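Local structure of CurD (Moorea producens 3L, 5KP7) at residues A[45-50]-A[188-193]; A[65-70]-A[381-386]; A[273-278]-A[310-315]. The protein probably acts as a hydroxymethylglutaryl-CoA synthase of the thiolase-like superfamily, and binds a 4'-phosphopantetheine group. The protein carries 3 engineered substitutions. All blocks are in the same frame, centred on the assembly; numbering follows the deposited sequence.

Overall arrangement
Following the chain from its N terminus, helix 44-50 opens interaction 1 and strand 65-67 opens interaction 2. Interaction 1 closes first, at 188-193, after a loop of 137 residues that already holds 65-70; interaction 2 closes only at 381-386, so the two cross. They touch through two probable hydrogen bonds, Lys66 NZ to Glu189 O and Lys46 NZ to Leu386 O. Interaction 3 is a short closure, 273-278 with 310-315, and falls wholly within the span of interaction 2. Interaction 2 ties strand 65-67 to the neighbourhood of strand 384-385, while interactions 1 and 3, about 17 Å apart between centres, both reach the bound 4'-phosphopantetheine and meet where Ser191 packs on Pro276.

Interaction 1 (A[45-50]-A[188-193]); sequences RKLAQA and AEPSSG. With PNS (4'-phosphopantetheine), chain E.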
loop_
_atom_site.group_PDB
_atom_site.type_symbol
_atom_site.label_atom_id
_atom_site.label_comp_id
_atom_site.label_asym_id
_atom_site.label_seq_id
_atom_site.Cartn_x
_atom_site.Cartn_y
_atom_site.Cartn_z
ATOM N N ARG A 45 9.884 -6.977 15.395
ATOM C CA ARG A 45 10.544 -7.055 16.734
ATOM C C ARG A 45 11.969 -7.607 16.646
ATOM O O ARG A 45 12.859 -7.163 17.364
ATOM C CB ARG A 45 9.736 -7.922 17.699
ATOM C CG ARG A 45 8.356 -7.354 18.055
ATOM C CD ARG A 45 7.850 -7.905 19.373
ATOM N NE ARG A 45 6.628 -7.275 19.888
ATOM C CZ ARG A 45 5.932 -7.744 20.937
ATOM N NH1 ARG A 45 6.310 -8.852 21.564
ATOM N NH2 ARG A 45 4.835 -7.114 21.358
ATOM N N LYS A 46 12.196 -8.565 15.759
ATOM C CA LYS A 46 13.551 -9.087 15.522
ATOM C C LYS A 46 14.493 -8.041 14.918
ATOM O O LYS A 46 15.659 -7.968 15.316
ATOM C CB LYS A 46 13.520 -10.339 14.642
ATOM C CG LYS A 46 12.770 -11.495 15.269
ATOM C CD LYS A 46 12.867 -12.751 14.428
ATOM C CE LYS A 46 11.753 -13.700 14.804
ATOM N NZ LYS A 46 11.907 -14.999 14.126
ATOM N N LEU A 47 13.982 -7.230 13.985
ATOM C CA LEU A 47 14.730 -6.110 13.393
ATOM C C LEU A 47 15.053 -5.049 14.453
ATOM O O LEU A 47 16.197 -4.612 14.550
ATOM C CB LEU A 47 13.960 -5.483 12.210
ATOM C CG LEU A 47 14.612 -4.365 11.377
ATOM C CD1 LEU A 47 15.800 -4.920 10.625
ATOM C CD2 LEU A 47 13.662 -3.742 10.358
ATOM N N ALA A 48 14.055 -4.673 15.257
ATOM C CA ALA A 48 14.252 -3.725 16.372
ATOM C C ALA A 48 15.343 -4.195 17.341
ATOM O O ALA A 48 16.244 -3.420 17.672
ATOM C CB ALA A 48 12.949 -3.494 17.119
ATOM N N GLN A 49 15.256 -5.453 17.783
ATOM C CA GLN A 49 16.274 -6.055 18.664
ATOM C C GLN A 49 17.658 -6.005 18.039
ATOM O O GLN A 49 18.632 -5.647 18.699
ATOM C CB GLN A 49 15.928 -7.512 18.993
ATOM C CG GLN A 49 14.768 -7.649 19.967
ATOM C CD GLN A 49 14.161 -9.047 20.026
ATOM O OE1 GLN A 49 14.221 -9.820 19.067
ATOM N NE2 GLN A 49 13.553 -9.370 21.161
ATOM N N ALA A 50 17.732 -6.364 16.761
ATOM C CA ALA A 50 18.992 -6.375 16.022
ATOM C C ALA A 50 19.628 -5.003 15.817
ATOM O O ALA A 50 20.827 -4.933 15.568
ATOM C CB ALA A 50 18.803 -7.046 14.674
ATOM N N ALA A 188 13.225 3.129 4.249
ATOM C CA ALA A 188 12.099 2.267 3.931
ATOM C C ALA A 188 12.248 0.788 4.345
ATOM O O ALA A 188 11.306 0.024 4.122
ATOM C CB ALA A 188 11.808 2.358 2.443
ATOM N N GLU A 189 13.368 0.385 4.952
ATOM C CA GLU A 189 13.594 -1.048 5.217
ATOM C C GLU A 189 12.514 -1.706 6.087
ATOM O O GLU A 189 11.974 -2.751 5.734
ATOM C CB GLU A 189 14.975 -1.313 5.812
ATOM C CG GLU A 189 15.302 -2.790 5.865
ATOM C CD GLU A 189 16.658 -3.067 6.442
ATOM O OE1 GLU A 189 17.309 -2.088 6.897
ATOM O OE2 GLU A 189 17.050 -4.259 6.480
ATOM N N PRO A 190 12.185 -1.085 7.216
ATOM C CA PRO A 190 11.166 -1.675 8.072
ATOM C C PRO A 190 9.792 -1.826 7.411
ATOM O O PRO A 190 9.080 -2.760 7.737
ATOM C CB PRO A 190 11.068 -0.676 9.227
ATOM C CG PRO A 190 12.349 0.081 9.195
ATOM C CD PRO A 190 12.704 0.186 7.766
ATOM N N SER A 191 9.442 -0.926 6.500
ATOM C CA SER A 191 8.100 -0.852 5.989
ATOM C C SER A 191 7.896 -1.536 4.653
ATOM O O SER A 191 6.771 -1.732 4.257
ATOM C CB SER A 191 7.633 0.607 5.899
ATOM O OG SER A 191 8.503 1.399 5.128
ATOM N N SER A 192 8.961 -1.849 3.932
ATOM C CA SER A 192 8.816 -2.216 2.514
ATOM C C SER A 192 8.679 -3.746 2.375
ATOM O O SER A 192 9.639 -4.477 2.607
ATOM C CB SER A 192 10.001 -1.674 1.738
ATOM O OG SER A 192 9.841 -0.271 1.531
ATOM N N GLY A 193 7.473 -4.200 2.029
ATOM C CA GLY A 193 7.163 -5.617 1.939
ATOM C C GLY A 193 7.184 -6.131 0.498
ATOM O O GLY A 193 7.773 -5.534 -0.410
HETATM O O23 PNS E . 8.633 7.013 12.564
HETATM P P24 PNS E . 9.400 7.549 11.378
HETATM O O26 PNS E . 10.795 8.100 11.583
HETATM O O27 PNS E . 9.592 6.377 10.266
HETATM C C28 PNS E . 8.512 5.555 9.846
HETATM C C29 PNS E . 8.967 4.115 9.606
HETATM C C30 PNS E . 7.927 3.236 8.929
HETATM C C31 PNS E . 10.255 3.644 10.327
HETATM C C32 PNS E . 9.864 4.338 8.279
HETATM O O33 PNS E . 10.451 3.100 7.788
HETATM C C34 PNS E . 9.265 4.971 7.039
HETATM O O35 PNS E . 9.180 6.191 6.943
HETATM N N36 PNS E . 8.767 4.134 6.131
HETATM C C37 PNS E . 7.749 4.543 5.188
HETATM C C38 PNS E . 8.264 5.229 3.948
HETATM C C39 PNS E . 7.010 5.528 3.161
HETATM O O40 PNS E . 6.603 4.715 2.340
HETATM N N41 PNS E . 6.386 6.674 3.450
HETATM C C42 PNS E . 5.171 7.034 2.754
HETATM C C43 PNS E . 4.451 8.198 3.401
HETATM S S44 PNS E . 3.044 8.533 2.326
#
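Leu47 projects from helix 44-50 onto Glu189 and Pro190, and it is the one residue of 45-50 that meets 188-193. At the start of the turn, Ala188 O accepts from Ser191 N at 3.2 Å and from Ser192 OG at 3.0 Å, which arrive from opposite faces of its carbonyl plane. Glu189 follows with its CB directed at the helix and its chain extended. Its OE2 passes Leu47 CD1 at 4.4 Å, a loose contact; the polar partners of the carboxylate are the Tyr391 hydroxyl, at OE2, and Arg51, in a salt bridge at OE1. Pro190 takes the main apolar contact: Leu47 CD2 lies 4.0 Å from Pro190 CA and 4.2 Å from Pro190 CB, the two side chains crossing at about a right angle. Leu47 CG stands opposite the backbone N (chi1 -175°), which throws both methyls toward the turn. The turn belongs to the connection between strands 161-168 and 195-202 of the central mixed sheet of this thiolase-like fold, and it forms one wall of the 4'-phosphopantetheine pocket. The Pro190 ring also meets the ligand, with Pro190 CD 3.7 Å from PNS O33. Ser191 makes the polar contact: PNS N36 donates to Ser191 OG over 2.9 Å, in a bond bent to 135° at the hydrogen. With chi1 at 56°, Ser191 OG lies between the backbone N and the carbonyl carbon, where it meets this ligand amide. Ser191 and, farther on, Gly193 are joined through the backbone to Asn320, another residue of the pocket.

Interaction 2 (A[65-70]-A[381-386]); sequences EKAVSL and ADRYSL
Glu65, on outer strand 65-67, forms a salt bridge with Arg383, which sits in the loop just ahead of strand 384-385; strand 40-43 runs between these two strands in a small three-stranded sheet. Strand 40-43 separates the two backbones, so side chains make the contact; the touching parts run 88° apart. Glu65 extends its chain beyond CG and brings OE1 to 3.2 Å from Arg383 NH2. The carboxylate and guanidinium planes are turned 53° against each other, far from the coplanar two-bond pairing that these groups can form. A water completes the link instead, donating to Glu65 OE1 at 2.6 Å and accepting from Arg383 NH2 at 2.9 Å, in the guanidinium plane at its edge. Ala67 follows on the strand, and its CB lies near the guanidinium plane at another part of the rim, 3.7 Å from Arg383 NH1. The arginine chain bends at chi3 (-61°) to bring its head here, where backbone carbonyls fix its rotation: NE is bonded to Leu380 O, NH1 to Gly37 O and NH2 to Gln317 O. This buried charge is therefore probably shared between Glu65 and several carbonyl dipoles. Beyond the polar end, Val68 makes the apolar contact with Leu386. The leucine turns its CD1 methyl onto the valine branch point, lying 4.1 Å from both Val68 CB and Val68 CG2.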
loop_
_atom_site.group_PDB
_atom_site.type_symbol
_atom_site.label_atom_id
_atom_site.label_comp_id
_atom_site.label_asym_id
_atom_site.label_seq_id
_atom_site.Cartn_x
_atom_site.Cartn_y
_atom_site.Cartn_z
ATOM N N GLU A 65 4.812 -7.407 10.915
ATOM C CA GLU A 65 5.639 -8.262 10.061
ATOM C C GLU A 65 5.708 -7.696 8.673
ATOM O O GLU A 65 4.792 -6.997 8.240
ATOM C CB GLU A 65 5.033 -9.662 9.955
ATOM C CG GLU A 65 4.910 -10.421 11.267
ATOM C CD GLU A 65 3.812 -11.455 11.247
ATOM O OE1 GLU A 65 3.152 -11.589 10.197
ATOM O OE2 GLU A 65 3.621 -12.146 12.274
ATOM N N LYS A 66 6.800 -7.999 7.966
ATOM C CA LYS A 66 6.835 -7.735 6.533
ATOM C C LYS A 66 7.117 -9.027 5.758
ATOM O O LYS A 66 7.927 -9.859 6.164
ATOM C CB LYS A 66 7.843 -6.649 6.168
ATOM C CG LYS A 66 9.304 -6.963 6.441
ATOM C CD LYS A 66 10.177 -5.960 5.710
ATOM C CE LYS A 66 11.653 -6.181 5.974
ATOM N NZ LYS A 66 12.429 -5.420 4.955
ATOM N N ALA A 67 6.425 -9.172 4.637
ATOM C CA ALA A 67 6.747 -10.269 3.710
ATOM C C ALA A 67 8.056 -9.985 3.031
ATOM O O ALA A 67 8.372 -8.830 2.767
ATOM C CB ALA A 67 5.647 -10.421 2.680
ATOM N N VAL A 68 8.800 -11.045 2.656
ATOM C CA VAL A 68 10.115 -10.859 2.010
ATOM C C VAL A 68 10.210 -11.836 0.831
ATOM O O VAL A 68 10.023 -13.018 1.042
ATOM C CB VAL A 68 11.258 -11.135 2.995
ATOM C CG1 VAL A 68 12.606 -10.862 2.355
ATOM C CG2 VAL A 68 11.097 -10.256 4.233
ATOM N N SER A 69 10.435 -11.305 -0.358
ATOM C CA SER A 69 10.599 -12.157 -1.575
ATOM C C SER A 69 11.929 -12.917 -1.508
ATOM O O SER A 69 12.995 -12.297 -1.259
ATOM C CB SER A 69 10.635 -11.282 -2.785
ATOM O OG SER A 69 10.713 -12.003 -4.014
ATOM N N LEU A 70 11.884 -14.219 -1.814
ATOM C CA LEU A 70 13.112 -15.015 -1.987
ATOM C C LEU A 70 13.776 -14.694 -3.321
ATOM O O LEU A 70 13.151 -14.137 -4.207
ATOM C CB LEU A 70 12.779 -16.508 -1.910
ATOM C CG LEU A 70 12.516 -17.162 -0.554
ATOM C CD1 LEU A 70 13.844 -17.346 0.177
ATOM C CD2 LEU A 70 11.573 -16.385 0.318
ATOM N N ALA A 381 -0.609 -17.027 7.941
ATOM C CA ALA A 381 -0.070 -17.694 9.112
ATOM C C ALA A 381 0.901 -18.829 8.762
ATOM O O ALA A 381 1.726 -19.175 9.607
ATOM C CB ALA A 381 -1.197 -18.220 10.018
ATOM N N ASP A 382 0.797 -19.408 7.560
ATOM C CA ASP A 382 1.607 -20.560 7.163
ATOM C C ASP A 382 2.975 -20.191 6.565
ATOM O O ASP A 382 3.767 -21.095 6.250
ATOM C CB ASP A 382 0.806 -21.458 6.190
ATOM C CG ASP A 382 1.439 -22.854 5.985
ATOM O OD1 ASP A 382 1.945 -23.445 6.949
ATOM O OD2 ASP A 382 1.452 -23.329 4.832
ATOM N N ARG A 383 3.295 -18.896 6.446
ATOM C CA ARG A 383 4.584 -18.492 5.887
ATOM C C ARG A 383 5.737 -18.821 6.835
ATOM O O ARG A 383 5.562 -18.886 8.075
ATOM C CB ARG A 383 4.587 -16.980 5.595
ATOM C CG ARG A 383 3.529 -16.582 4.566
ATOM C CD ARG A 383 3.402 -15.073 4.397
ATOM N NE ARG A 383 3.009 -14.479 5.673
ATOM C CZ ARG A 383 3.075 -13.182 5.966
ATOM N NH1 ARG A 383 3.469 -12.308 5.044
ATOM N NH2 ARG A 383 2.763 -12.778 7.204
ATOM N N TYR A 384 6.925 -18.962 6.246
ATOM C CA TYR A 384 8.154 -19.202 7.013
ATOM C C TYR A 384 8.550 -17.955 7.777
ATOM O O TYR A 384 8.551 -16.863 7.231
ATOM C CB TYR A 384 9.280 -19.593 6.063
ATOM C CG TYR A 384 10.537 -20.096 6.733
ATOM C CD1 TYR A 384 11.564 -19.213 7.058
ATOM C CD2 TYR A 384 10.710 -21.443 7.007
ATOM C CE1 TYR A 384 12.730 -19.661 7.652
ATOM C CE2 TYR A 384 11.878 -21.900 7.604
ATOM C CZ TYR A 384 12.880 -20.998 7.924
ATOM O OH TYR A 384 14.062 -21.437 8.525
ATOM N N SER A 385 8.843 -18.113 9.065
ATOM C CA SER A 385 9.253 -16.972 9.888
ATOM C C SER A 385 10.776 -16.888 9.896
ATOM O O SER A 385 11.420 -17.738 10.533
ATOM C CB SER A 385 8.740 -17.135 11.325
ATOM O OG SER A 385 9.071 -15.972 12.064
ATOM N N LEU A 386 11.341 -15.880 9.229
ATOM C CA LEU A 386 12.799 -15.735 9.097
ATOM C C LEU A 386 13.477 -15.312 10.402
ATOM O O LEU A 386 12.958 -14.472 11.119
ATOM C CB LEU A 386 13.151 -14.660 8.077
ATOM C CG LEU A 386 12.739 -14.929 6.625
ATOM C CD1 LEU A 386 12.837 -13.651 5.823
ATOM C CD2 LEU A 386 13.607 -16.016 6.009
HETATM O O HOH W 1 1.414 -13.495 9.630
#

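Interaction 3 (A[273-278]-A[310-315]); sequences FHTPFG and PGLVYC. With PNS (4'-phosphopantetheine), chain E.
Thr275 packs on Leu312 and Cys315 where the loop between strand 270-273 and helix 278-293 of this thiolase-like fold packs against helix 309-318. All four touching residues are buried. From the threonine backbone outward, CB comes first and lies 4.1 Å from Cys315 SG. The hydroxyl branch then turns back to its own loop: Thr275 OG1 donates to Phe273 O at 2.8 Å, approaching from above the carbonyl plane, 51° out of it. That bond fixes the side-chain rotation and satisfies a buried hydroxyl, which also rests 3.7 Å from Leu312 CD2. The methyl is the other branch, anti to the backbone N, and Thr275 CG2 touches Leu312 CD2 at 3.6 Å and Cys315 CB at 4.1 Å. One leucine methyl is thus met by both branches of the threonine. With an alanine here, Phe273 O would probably lose its hydroxyl donor and a gap would be likely to open beside Leu312 CD2. Thr325 of helix 325-336 also touches Thr275. Past Thr275 the loop faces the 4'-phosphopantetheine pocket, which Pro276 and Phe277 help to line, and Phe277 occupies the N-cap position of helix 278-293. At the first turn of that helix, Gly278 CA lies 4.1 Å from Leu312 CD2. The Phe277 ring presents one face to the ligand, where PNS C30 sits offset toward the rim, 3.8 Å from Phe277 CD1.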
loop_
_atom_site.group_PDB
_atom_site.type_symbol
_atom_site.label_atom_id
_atom_site.label_comp_id
_atom_site.label_asym_id
_atom_site.label_seq_id
_atom_site.Cartn_x
_atom_site.Cartn_y
_atom_site.Cartn_z
ATOM N N PHE A 273 -7.426 2.229 3.030
ATOM C CA PHE A 273 -6.446 3.240 2.596
ATOM C C PHE A 273 -5.208 2.547 2.055
ATOM O O PHE A 273 -4.850 1.448 2.523
ATOM C CB PHE A 273 -5.971 4.050 3.806
ATOM C CG PHE A 273 -7.024 4.929 4.483
ATOM C CD1 PHE A 273 -7.937 4.391 5.369
ATOM C CD2 PHE A 273 -6.997 6.308 4.329
ATOM C CE1 PHE A 273 -8.830 5.217 6.052
ATOM C CE2 PHE A 273 -7.888 7.145 5.003
ATOM C CZ PHE A 273 -8.832 6.577 5.847
ATOM N N HIS A 274 -4.499 3.200 1.118
ATOM C CA HIS A 274 -3.122 2.850 0.878
ATOM C C HIS A 274 -2.418 2.968 2.230
ATOM O O HIS A 274 -2.544 3.989 2.890
ATOM C CB HIS A 274 -2.451 3.787 -0.138
ATOM C CG HIS A 274 -0.995 3.532 -0.256
ATOM N ND1 HIS A 274 -0.510 2.281 -0.516
ATOM C CD2 HIS A 274 0.085 4.318 -0.032
ATOM C CE1 HIS A 274 0.804 2.300 -0.491
ATOM N NE2 HIS A 274 1.192 3.523 -0.201
ATOM N N THR A 275 -1.697 1.907 2.640
ATOM C CA THR A 275 -1.177 1.775 3.991
ATOM C C THR A 275 0.337 1.550 3.995
ATOM O O THR A 275 0.818 0.414 4.033
ATOM C CB THR A 275 -1.933 0.638 4.738
ATOM O OG1 THR A 275 -3.334 0.930 4.784
ATOM C CG2 THR A 275 -1.427 0.523 6.183
ATOM N N PRO A 276 1.119 2.641 3.959
ATOM C CA PRO A 276 2.561 2.454 4.067
ATOM C C PRO A 276 2.956 1.827 5.407
ATOM O O PRO A 276 3.873 1.019 5.463
ATOM C CB PRO A 276 3.095 3.885 3.935
ATOM C CG PRO A 276 2.054 4.610 3.186
ATOM C CD PRO A 276 0.765 4.045 3.716
ATOM N N PHE A 277 2.230 2.208 6.459
ATOM C CA PHE A 277 2.274 1.592 7.779
ATOM C C PHE A 277 0.999 2.083 8.506
ATOM O O PHE A 277 0.477 3.165 8.193
ATOM C CB PHE A 277 3.530 1.926 8.592
ATOM C CG PHE A 277 3.824 3.396 8.727
ATOM C CD1 PHE A 277 4.450 4.077 7.698
ATOM C CD2 PHE A 277 3.531 4.092 9.910
ATOM C CE1 PHE A 277 4.760 5.425 7.813
ATOM C CE2 PHE A 277 3.823 5.462 10.011
ATOM C CZ PHE A 277 4.439 6.115 8.965
ATOM N N GLY A 278 0.473 1.283 9.432
ATOM C CA GLY A 278 -0.831 1.604 9.992
ATOM C C GLY A 278 -0.907 2.912 10.759
ATOM O O GLY A 278 -1.919 3.590 10.724
ATOM N N PRO A 310 -10.143 -2.820 10.812
ATOM C CA PRO A 310 -10.294 -4.118 10.121
ATOM C C PRO A 310 -9.430 -4.218 8.849
ATOM O O PRO A 310 -8.818 -5.272 8.595
ATOM C CB PRO A 310 -11.799 -4.168 9.798
ATOM C CG PRO A 310 -12.397 -3.395 10.937
ATOM C CD PRO A 310 -11.455 -2.245 11.168
ATOM N N GLY A 311 -9.328 -3.119 8.126
ATOM C CA GLY A 311 -8.489 -3.054 6.911
ATOM C C GLY A 311 -7.005 -3.148 7.177
ATOM O O GLY A 311 -6.224 -3.544 6.280
ATOM N N LEU A 312 -6.570 -2.786 8.384
ATOM C CA LEU A 312 -5.144 -2.848 8.724
ATOM C C LEU A 312 -4.627 -4.235 9.072
ATOM O O LEU A 312 -3.438 -4.460 9.062
ATOM C CB LEU A 312 -4.818 -1.872 9.860
ATOM C CG LEU A 312 -5.106 -0.412 9.486
ATOM C CD1 LEU A 312 -4.847 0.477 10.687
ATOM C CD2 LEU A 312 -4.273 0.057 8.302
ATOM N N VAL A 313 -5.510 -5.165 9.406
ATOM C CA VAL A 313 -5.103 -6.455 9.925
ATOM C C VAL A 313 -4.119 -7.161 8.979
ATOM O O VAL A 313 -3.052 -7.576 9.427
ATOM C CB VAL A 313 -6.324 -7.352 10.224
ATOM C CG1 VAL A 313 -5.909 -8.777 10.571
ATOM C CG2 VAL A 313 -7.146 -6.744 11.357
ATOM N N TYR A 314 -4.494 -7.356 7.722
ATOM C CA TYR A 314 -3.585 -8.053 6.802
ATOM C C TYR A 314 -2.400 -7.182 6.397
ATOM O O TYR A 314 -1.298 -7.692 6.198
ATOM C CB TYR A 314 -4.287 -8.555 5.549
ATOM C CG TYR A 314 -5.346 -9.596 5.789
ATOM C CD1 TYR A 314 -5.329 -10.412 6.920
ATOM C CD2 TYR A 314 -6.371 -9.757 4.880
ATOM C CE1 TYR A 314 -6.318 -11.367 7.118
ATOM C CE2 TYR A 314 -7.358 -10.701 5.064
ATOM C CZ TYR A 314 -7.319 -11.518 6.175
ATOM O OH TYR A 314 -8.302 -12.474 6.412
ATOM N N CYS A 315 -2.609 -5.878 6.325
ATOM C CA CYS A 315 -1.514 -4.950 6.003
ATOM C C CYS A 315 -0.363 -5.084 6.999
ATOM O O CYS A 315 0.809 -5.063 6.592
ATOM C CB CYS A 315 -2.047 -3.508 5.938
ATOM S SG CYS A 315 -3.152 -3.230 4.548
HETATM O O23 PNS E . 8.633 7.013 12.564
HETATM P P24 PNS E . 9.400 7.549 11.378
HETATM O O26 PNS E . 10.795 8.100 11.583
HETATM O O27 PNS E . 9.592 6.377 10.266
HETATM C C28 PNS E . 8.512 5.555 9.846
HETATM C C29 PNS E . 8.967 4.115 9.606
HETATM C C30 PNS E . 7.927 3.236 8.929
HETATM C C31 PNS E . 10.255 3.644 10.327
HETATM C C32 PNS E . 9.864 4.338 8.279
HETATM O O33 PNS E . 10.451 3.100 7.788
HETATM C C34 PNS E . 9.265 4.971 7.039
HETATM O O35 PNS E . 9.180 6.191 6.943
HETATM N N36 PNS E . 8.767 4.134 6.131
HETATM C C37 PNS E . 7.749 4.543 5.188
HETATM C C38 PNS E . 8.264 5.229 3.948
HETATM C C39 PNS E . 7.010 5.528 3.161
HETATM O O40 PNS E . 6.603 4.715 2.340
HETATM N N41 PNS E . 6.386 6.674 3.450
HETATM C C42 PNS E . 5.171 7.034 2.754
HETATM C C43 PNS E . 4.451 8.198 3.401
HETATM S S44 PNS E . 3.044 8.533 2.326
HETATM O O HOH W 2 0.932 -2.122 5.163
#